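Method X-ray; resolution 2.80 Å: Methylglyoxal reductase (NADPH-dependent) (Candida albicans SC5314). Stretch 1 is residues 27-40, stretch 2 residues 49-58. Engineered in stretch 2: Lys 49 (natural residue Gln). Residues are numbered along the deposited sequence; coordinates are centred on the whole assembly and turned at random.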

ATOM      1  N   GLN A  27     -20.693  -4.608   5.873  1.00 48.42           N
ATOM      2  CA  GLN A  27     -20.877  -3.387   6.640  1.00 54.94           C
ATOM      3  C   GLN A  27     -19.492  -2.878   7.016  1.00 49.66           C
ATOM      4  O   GLN A  27     -18.707  -3.594   7.649  1.00 47.43           O
ATOM      5  CB  GLN A  27     -21.768  -3.618   7.863  1.00 55.26           C
ATOM      6  CG  GLN A  27     -23.258  -3.622   7.500  1.00 67.82           C
ATOM      7  CD  GLN A  27     -24.154  -3.199   8.650  1.00 84.13           C
ATOM      8  OE1 GLN A  27     -24.675  -4.041   9.398  1.00 85.86           O
ATOM      9  NE2 GLN A  27     -24.340  -1.882   8.801  1.00 77.62           N
ATOM     10  N   VAL A  28     -19.177  -1.663   6.585  1.00 45.46           N
ATOM     11  CA  VAL A  28     -17.843  -1.103   6.738  1.00 45.17           C
ATOM     12  C   VAL A  28     -17.876  -0.017   7.799  1.00 39.03           C
ATOM     13  O   VAL A  28     -18.743   0.863   7.780  1.00 42.29           O
ATOM     14  CB  VAL A  28     -17.310  -0.559   5.407  1.00 43.67           C
ATOM     15  CG1 VAL A  28     -15.854  -0.138   5.555  1.00 37.23           C
ATOM     16  CG2 VAL A  28     -17.462  -1.626   4.347  1.00 43.72           C
ATOM     17  N   ILE A  29     -16.937  -0.091   8.726  1.00 36.48           N
ATOM     18  CA  ILE A  29     -16.681   0.972   9.678  1.00 43.75           C
ATOM     19  C   ILE A  29     -15.270   1.457   9.408  1.00 40.70           C
ATOM     20  O   ILE A  29     -14.292   0.750   9.690  1.00 41.72           O
ATOM     21  CB  ILE A  29     -16.827   0.507  11.130  1.00 45.00           C
ATOM     22  CG1 ILE A  29     -18.202  -0.111  11.357  1.00 46.93           C
ATOM     23  CG2 ILE A  29     -16.559   1.672  12.081  1.00 43.50           C
ATOM     24  CD1 ILE A  29     -18.259  -0.932  12.621  1.00 50.93           C
ATOM     25  N   GLY A  30     -15.150   2.642   8.857  1.00 35.30           N
ATOM     26  CA  GLY A  30     -13.846   3.193   8.603  1.00 36.04           C
ATOM     27  C   GLY A  30     -13.415   4.045   9.771  1.00 38.13           C
ATOM     28  O   GLY A  30     -14.230   4.653  10.447  1.00 43.00           O
ATOM     29  N   THR A  31     -12.118   4.073  10.024  1.00 35.39           N
ATOM     30  CA  THR A  31     -11.608   5.030  10.981  1.00 37.40           C
ATOM     31  C   THR A  31     -10.926   6.140  10.206  1.00 40.82           C
ATOM     32  O   THR A  31     -10.275   5.896   9.179  1.00 38.28           O
ATOM     33  CB  THR A  31     -10.634   4.401  11.988  1.00 44.71           C
ATOM     34  OG1 THR A  31      -9.353   4.193  11.375  1.00 45.90           O
ATOM     35  CG2 THR A  31     -11.184   3.085  12.546  1.00 35.31           C
ATOM     36  N   VAL A  32     -11.112   7.361  10.689  1.00 39.55           N
ATOM     37  CA  VAL A  32     -10.593   8.557  10.052  1.00 41.95           C
ATOM     38  C   VAL A  32     -10.095   9.451  11.164  1.00 39.72           C
ATOM     39  O   VAL A  32     -10.418   9.247  12.335  1.00 43.68           O
ATOM     40  CB  VAL A  32     -11.658   9.281   9.208  1.00 43.13           C
ATOM     41  CG1 VAL A  32     -12.002   8.456   7.990  1.00 40.12           C
ATOM     42  CG2 VAL A  32     -12.900   9.553  10.048  1.00 35.25           C
ATOM     43  N   ARG A  33      -9.313  10.462  10.788  1.00 42.50           N
ATOM     44  CA  ARG A  33      -8.642  11.296  11.782  1.00 49.08           C
ATOM     45  C   ARG A  33      -9.459  12.499  12.225  1.00 49.23           C
ATOM     46  O   ARG A  33      -9.085  13.118  13.230  1.00 48.26           O
ATOM     47  CB  ARG A  33      -7.269  11.814  11.278  1.00 53.16           C
ATOM     48  CG  ARG A  33      -6.112  10.767  11.022  1.00 60.22           C
ATOM     49  CD  ARG A  33      -6.507   9.612  10.067  1.00 74.86           C
ATOM     50  NE  ARG A  33      -7.188  10.180   8.901  1.00 74.77           N
ATOM     51  CZ  ARG A  33      -7.861   9.555   7.940  1.00 75.17           C
ATOM     52  NH1 ARG A  33      -7.990   8.248   7.902  1.00 57.66           N
ATOM     53  NH2 ARG A  33      -8.413  10.301   7.009  1.00 65.90           N
ATOM     54  N   SER A  34     -10.539  12.856  11.510  1.00 39.77           N
ATOM     55  CA  SER A  34     -11.387  13.982  11.893  1.00 39.34           C
ATOM     56  C   SER A  34     -12.790  13.796  11.329  1.00 44.04           C
ATOM     57  O   SER A  34     -13.029  12.941  10.474  1.00 45.21           O
ATOM     58  CB  SER A  34     -10.825  15.325  11.411  1.00 42.28           C
ATOM     59  OG  SER A  34     -10.580  15.295  10.021  1.00 51.55           O
ATOM     60  N   THR A  35     -13.722  14.625  11.820  1.00 42.93           N
ATOM     61  CA  THR A  35     -15.076  14.638  11.272  1.00 44.02           C
ATOM     62  C   THR A  35     -15.077  15.063   9.808  1.00 42.94           C
ATOM     63  O   THR A  35     -15.826  14.507   8.992  1.00 41.78           O
ATOM     64  CB  THR A  35     -15.973  15.578  12.092  1.00 45.26           C
ATOM     65  OG1 THR A  35     -16.065  15.099  13.432  1.00 47.12           O
ATOM     66  CG2 THR A  35     -17.374  15.639  11.509  1.00 40.73           C
ATOM     67  N   ALA A  36     -14.259  16.062   9.456  1.00 39.04           N
ATOM     68  CA  ALA A  36     -14.160  16.469   8.057  1.00 41.09           C
ATOM     69  C   ALA A  36     -13.792  15.284   7.171  1.00 40.11           C
ATOM     70  O   ALA A  36     -14.483  14.996   6.188  1.00 35.62           O
ATOM     71  CB  ALA A  36     -13.141  17.598   7.891  1.00 40.85           C
ATOM     72  N   LYS A  37     -12.717  14.570   7.526  1.00 37.55           N
ATOM     73  CA  LYS A  37     -12.316  13.400   6.754  1.00 39.42           C
ATOM     74  C   LYS A  37     -13.458  12.403   6.627  1.00 41.02           C
ATOM     75  O   LYS A  37     -13.680  11.845   5.546  1.00 40.05           O
ATOM     76  CB  LYS A  37     -11.102  12.726   7.395  1.00 44.19           C
ATOM     77  CG  LYS A  37      -9.830  13.548   7.392  1.00 46.96           C
ATOM     78  CD  LYS A  37      -9.213  13.566   6.011  1.00 56.38           C
ATOM     79  CE  LYS A  37      -7.720  13.890   6.065  1.00 65.52           C
ATOM     80  NZ  LYS A  37      -7.134  13.819   4.696  1.00 66.51           N
ATOM     81  N   GLY A  38     -14.202  12.185   7.719  1.00 40.20           N
ATOM     82  CA  GLY A  38     -15.254  11.177   7.718  1.00 33.85           C
ATOM     83  C   GLY A  38     -16.485  11.611   6.946  1.00 37.74           C
ATOM     84  O   GLY A  38     -17.004  10.854   6.120  1.00 37.01           O
ATOM     85  N   ASP A  39     -16.972  12.833   7.206  1.00 38.74           N
ATOM     86  CA  ASP A  39     -18.066  13.374   6.401  1.00 44.21           C
ATOM     87  C   ASP A  39     -17.718  13.328   4.920  1.00 43.08           C
ATOM     88  O   ASP A  39     -18.556  12.976   4.079  1.00 40.50           O
ATOM     89  CB  ASP A  39     -18.383  14.815   6.805  1.00 43.79           C
ATOM     90  CG  ASP A  39     -19.001  14.929   8.190  1.00 52.75           C
ATOM     91  OD1 ASP A  39     -19.511  13.910   8.728  1.00 55.98           O
ATOM     92  OD2 ASP A  39     -18.977  16.064   8.731  1.00 56.54           O
ATOM     93  N   HIS A  40     -16.471  13.665   4.588  1.00 42.82           N
ATOM     94  CA  HIS A  40     -16.034  13.631   3.201  1.00 38.48           C
ATOM     95  C   HIS A  40     -16.177  12.236   2.621  1.00 40.32           C
ATOM     96  O   HIS A  40     -16.725  12.051   1.526  1.00 37.19           O
ATOM     97  CB  HIS A  40     -14.588  14.091   3.113  1.00 37.82           C
ATOM     98  CG  HIS A  40     -14.076  14.139   1.716  1.00 40.67           C
ATOM     99  ND1 HIS A  40     -14.704  14.860   0.726  1.00 43.46           N
ATOM    100  CD2 HIS A  40     -13.023  13.526   1.130  1.00 44.15           C
ATOM    101  CE1 HIS A  40     -14.051  14.703  -0.408  1.00 43.51           C
ATOM    102  NE2 HIS A  40     -13.025  13.900  -0.188  1.00 48.29           N
ATOM    103  N   LYS A  49     -26.124   2.950   3.318  1.00 52.06           N
ATOM    104  CA  LYS A  49     -26.498   2.333   4.591  1.00 53.48           C
ATOM    105  C   LYS A  49     -25.334   1.558   5.193  1.00 52.51           C
ATOM    106  O   LYS A  49     -25.144   1.552   6.414  1.00 47.80           O
ATOM    107  CB  LYS A  49     -27.691   1.395   4.367  1.00 60.78           C
ATOM    108  CG  LYS A  49     -27.541   0.555   3.072  1.00 70.59           C
ATOM    109  CD  LYS A  49     -28.678  -0.451   2.815  1.00 75.84           C
ATOM    110  CE  LYS A  49     -29.982   0.250   2.432  1.00 82.69           C
ATOM    111  NZ  LYS A  49     -29.824   1.184   1.262  1.00 81.27           N
ATOM    112  N   ASN A  50     -24.546   0.895   4.345  1.00 52.05           N
ATOM    113  CA  ASN A  50     -23.493  -0.021   4.763  1.00 49.39           C
ATOM    114  C   ASN A  50     -22.214   0.672   5.225  1.00 49.66           C
ATOM    115  O   ASN A  50     -21.218  -0.026   5.461  1.00 45.17           O
ATOM    116  CB  ASN A  50     -23.144  -0.954   3.608  1.00 55.35           C
ATOM    117  CG  ASN A  50     -24.160  -2.051   3.417  1.00 71.20           C
ATOM    118  OD1 ASN A  50     -25.019  -2.289   4.283  1.00 68.05           O
ATOM    119  ND2 ASN A  50     -24.071  -2.739   2.270  1.00 73.67           N
ATOM    120  N   LEU A  51     -22.192   2.002   5.346  1.00 40.49           N
ATOM    121  CA  LEU A  51     -20.943   2.719   5.545  1.00 36.09           C
ATOM    122  C   LEU A  51     -21.070   3.671   6.712  1.00 34.83           C
ATOM    123  O   LEU A  51     -22.049   4.413   6.802  1.00 46.04           O
ATOM    124  CB  LEU A  51     -20.543   3.501   4.290  1.00 38.12           C
ATOM    125  CG  LEU A  51     -19.215   4.268   4.389  1.00 35.84           C
ATOM    126  CD1 LEU A  51     -17.991   3.366   4.599  1.00 34.91           C
ATOM    127  CD2 LEU A  51     -19.026   5.118   3.166  1.00 40.75           C
ATOM    128  N   SER A  52     -20.068   3.679   7.578  1.00 35.67           N
ATOM    129  CA  SER A  52     -20.038   4.592   8.712  1.00 38.29           C
ATOM    130  C   SER A  52     -18.595   4.692   9.179  1.00 41.86           C
ATOM    131  O   SER A  52     -17.738   3.894   8.781  1.00 38.54           O
ATOM    132  CB  SER A  52     -20.941   4.115   9.844  1.00 34.38           C
ATOM    133  OG  SER A  52     -20.515   2.837  10.295  1.00 40.72           O
ATOM    134  N   TYR A  53     -18.339   5.667  10.051  1.00 40.83           N
ATOM    135  CA  TYR A  53     -16.972   5.935  10.469  1.00 40.73           C
ATOM    136  C   TYR A  53     -16.883   6.251  11.958  1.00 41.38           C
ATOM    137  O   TYR A  53     -17.846   6.706  12.582  1.00 43.89           O
ATOM    138  CB  TYR A  53     -16.369   7.088   9.655  1.00 38.20           C
ATOM    139  CG  TYR A  53     -16.913   8.467   9.985  1.00 38.47           C
ATOM    140  CD1 TYR A  53     -16.293   9.271  10.939  1.00 38.48           C
ATOM    141  CD2 TYR A  53     -18.030   8.972   9.333  1.00 37.78           C
ATOM    142  CE1 TYR A  53     -16.772  10.535  11.243  1.00 36.67           C
ATOM    143  CE2 TYR A  53     -18.518  10.245   9.627  1.00 41.76           C
ATOM    144  CZ  TYR A  53     -17.880  11.024  10.588  1.00 43.91           C
ATOM    145  OH  TYR A  53     -18.345  12.300  10.896  1.00 44.30           O
ATOM    146  N   GLU A  54     -15.698   6.013  12.514  1.00 43.45           N
ATOM    147  CA  GLU A  54     -15.338   6.442  13.856  1.00 43.01           C
ATOM    148  C   GLU A  54     -14.025   7.207  13.783  1.00 40.43           C
ATOM    149  O   GLU A  54     -13.220   7.003  12.872  1.00 45.20           O
ATOM    150  CB  GLU A  54     -15.217   5.249  14.815  1.00 47.70           C
ATOM    151  CG  GLU A  54     -16.490   4.429  14.940  1.00 55.63           C
ATOM    152  CD  GLU A  54     -17.565   5.131  15.810  1.00 68.64           C
ATOM    153  OE1 GLU A  54     -18.573   4.479  16.148  1.00 74.30           O
ATOM    154  OE2 GLU A  54     -17.404   6.327  16.152  1.00 67.37           O
ATOM    155  N   ILE A  55     -13.801   8.095  14.743  1.00 44.10           N
ATOM    156  CA  ILE A  55     -12.632   8.970  14.720  1.00 45.28           C
ATOM    157  C   ILE A  55     -11.527   8.406  15.600  1.00 47.03           C
ATOM    158  O   ILE A  55     -11.749   8.124  16.784  1.00 45.05           O
ATOM    159  CB  ILE A  55     -12.987  10.394  15.159  1.00 42.78           C
ATOM    160  CG1 ILE A  55     -13.980  10.978  14.165  1.00 34.68           C
ATOM    161  CG2 ILE A  55     -11.723  11.224  15.236  1.00 43.18           C
ATOM    162  CD1 ILE A  55     -14.267  12.389  14.394  1.00 36.84           C
ATOM    163  N   VAL A  56     -10.332   8.264  15.020  1.00 44.70           N
ATOM    164  CA  VAL A  56      -9.114   7.895  15.730  1.00 40.88           C
ATOM    165  C   VAL A  56      -8.011   8.848  15.290  1.00 48.30           C
ATOM    166  O   VAL A  56      -7.424   8.672  14.213  1.00 46.93           O
ATOM    167  CB  VAL A  56      -8.713   6.434  15.451  1.00 46.23           C
ATOM    168  CG1 VAL A  56      -7.375   6.110  16.112  1.00 45.38           C
ATOM    169  CG2 VAL A  56      -9.803   5.476  15.901  1.00 40.12           C
ATOM    170  N   GLU A  57      -7.705   9.850  16.130  1.00 53.78           N
ATOM    171  CA  GLU A  57      -6.891  10.989  15.696  1.00 53.60           C
ATOM    172  C   GLU A  57      -5.422  10.621  15.510  1.00 54.86           C
ATOM    173  O   GLU A  57      -4.801  11.059  14.534  1.00 55.53           O
ATOM    174  CB  GLU A  57      -7.047  12.149  16.678  1.00 45.82           C
ATOM    175  CG  GLU A  57      -8.456  12.214  17.253  1.00 69.08           C
ATOM    176  CD  GLU A  57      -8.761  13.487  18.050  1.00 82.93           C
ATOM    177  OE1 GLU A  57      -8.337  14.591  17.628  1.00 80.60           O
ATOM    178  OE2 GLU A  57      -9.455  13.381  19.090  1.00 79.35           O
ATOM    179  N   ASP A  58      -4.836   9.836  16.420  1.00 54.38           N
ATOM    180  CA  ASP A  58      -3.486   9.310  16.221  1.00 59.37           C
ATOM    181  C   ASP A  58      -3.540   7.798  16.335  1.00 57.89           C
ATOM    182  O   ASP A  58      -3.789   7.269  17.423  1.00 60.05           O
ATOM    183  CB  ASP A  58      -2.473   9.875  17.222  1.00 66.09           C
ATOM    184  CG  ASP A  58      -1.005   9.597  16.797  1.00 83.38           C
ATOM    185  OD1 ASP A  58      -0.678   8.429  16.431  1.00 78.46           O
ATOM    186  OD2 ASP A  58      -0.181  10.553  16.812  1.00 79.75           O
TER

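The apolar centre of this contact is built around Tyr 53, which has more surface covered by the other stretch than any other residue here. Val 32 CG2 sits 3.5 Å from Tyr 53 CD1 and also reaches Ile 55, with Val 32 CG2 and Ile 55 CG1 4.5 Å apart. Farther along the same sheet face, Val 28 CB lies 4.1 Å from Leu 51 CD1. Between these valines comes Gly 30, paired with Tyr 53.

A second glycine lets the helix come down on the ring. Gly 38 CA stands 3.6 Å from the centroid of the Tyr 53 ring, on the ring normal, so a C-H of Gly 38 meets the pi cloud in a CH-pi contact. A CB built ideally on Gly 38 would fall 2.4 Å from Tyr 53 CE1, a clash; the rule to read here is that an approach this close of helix backbone to the ring face leaves no room for a CB at this position. The helix axis runs nearly antiparallel to strand 51-55, 8.7 Å away at closest approach.

Beneath this layer the backbones form a parallel ladder, with strand 27-32 and strand 51-55 twisted 31° from each other. Parallel register makes each bonding residue of one strand straddle two of the other. Val 28 N donates to Asn 50 O (2.8 Å) while Val 28 O accepts from Ser 52 N (3.1 Å). Gly 30 repeats the pattern, its N giving to Ser 52 O and its O receiving from Glu 54 N, both at 2.9 Å. Val 32 N then bonds to Glu 54 O at 3.1 Å, and Val 56 N to Val 32 O at 2.9 Å. CA-H...O contacts supplement the ladder, among them Tyr 53 CA to Gly 30 O at 3.0 Å.

The face carrying Ile 29, Thr 31, Ser 52 and Glu 54 mixes polar and apolar character. Ile 29 CG2 packs 4.0 Å from Glu 54 CG, using the aliphatic part of the acid, while Thr 31 CB lies 4.1 Å from Val 56 CG2.

Toward the helix, polarity takes over at the tip of the tyrosine. Tyr 53 OH donates to Asp 39 OD1 at 2.9 Å, so the side chain that offers its ring to Gly 38 also ties its hydroxyl to the next residue of the helix. Thr 35 adds a methyl, its CG2 3.5 Å from Tyr 53 OH. Just before the helix, Ser 34 OG caps its start by accepting a weak hydrogen bond from Lys 37 N at 3.4 Å.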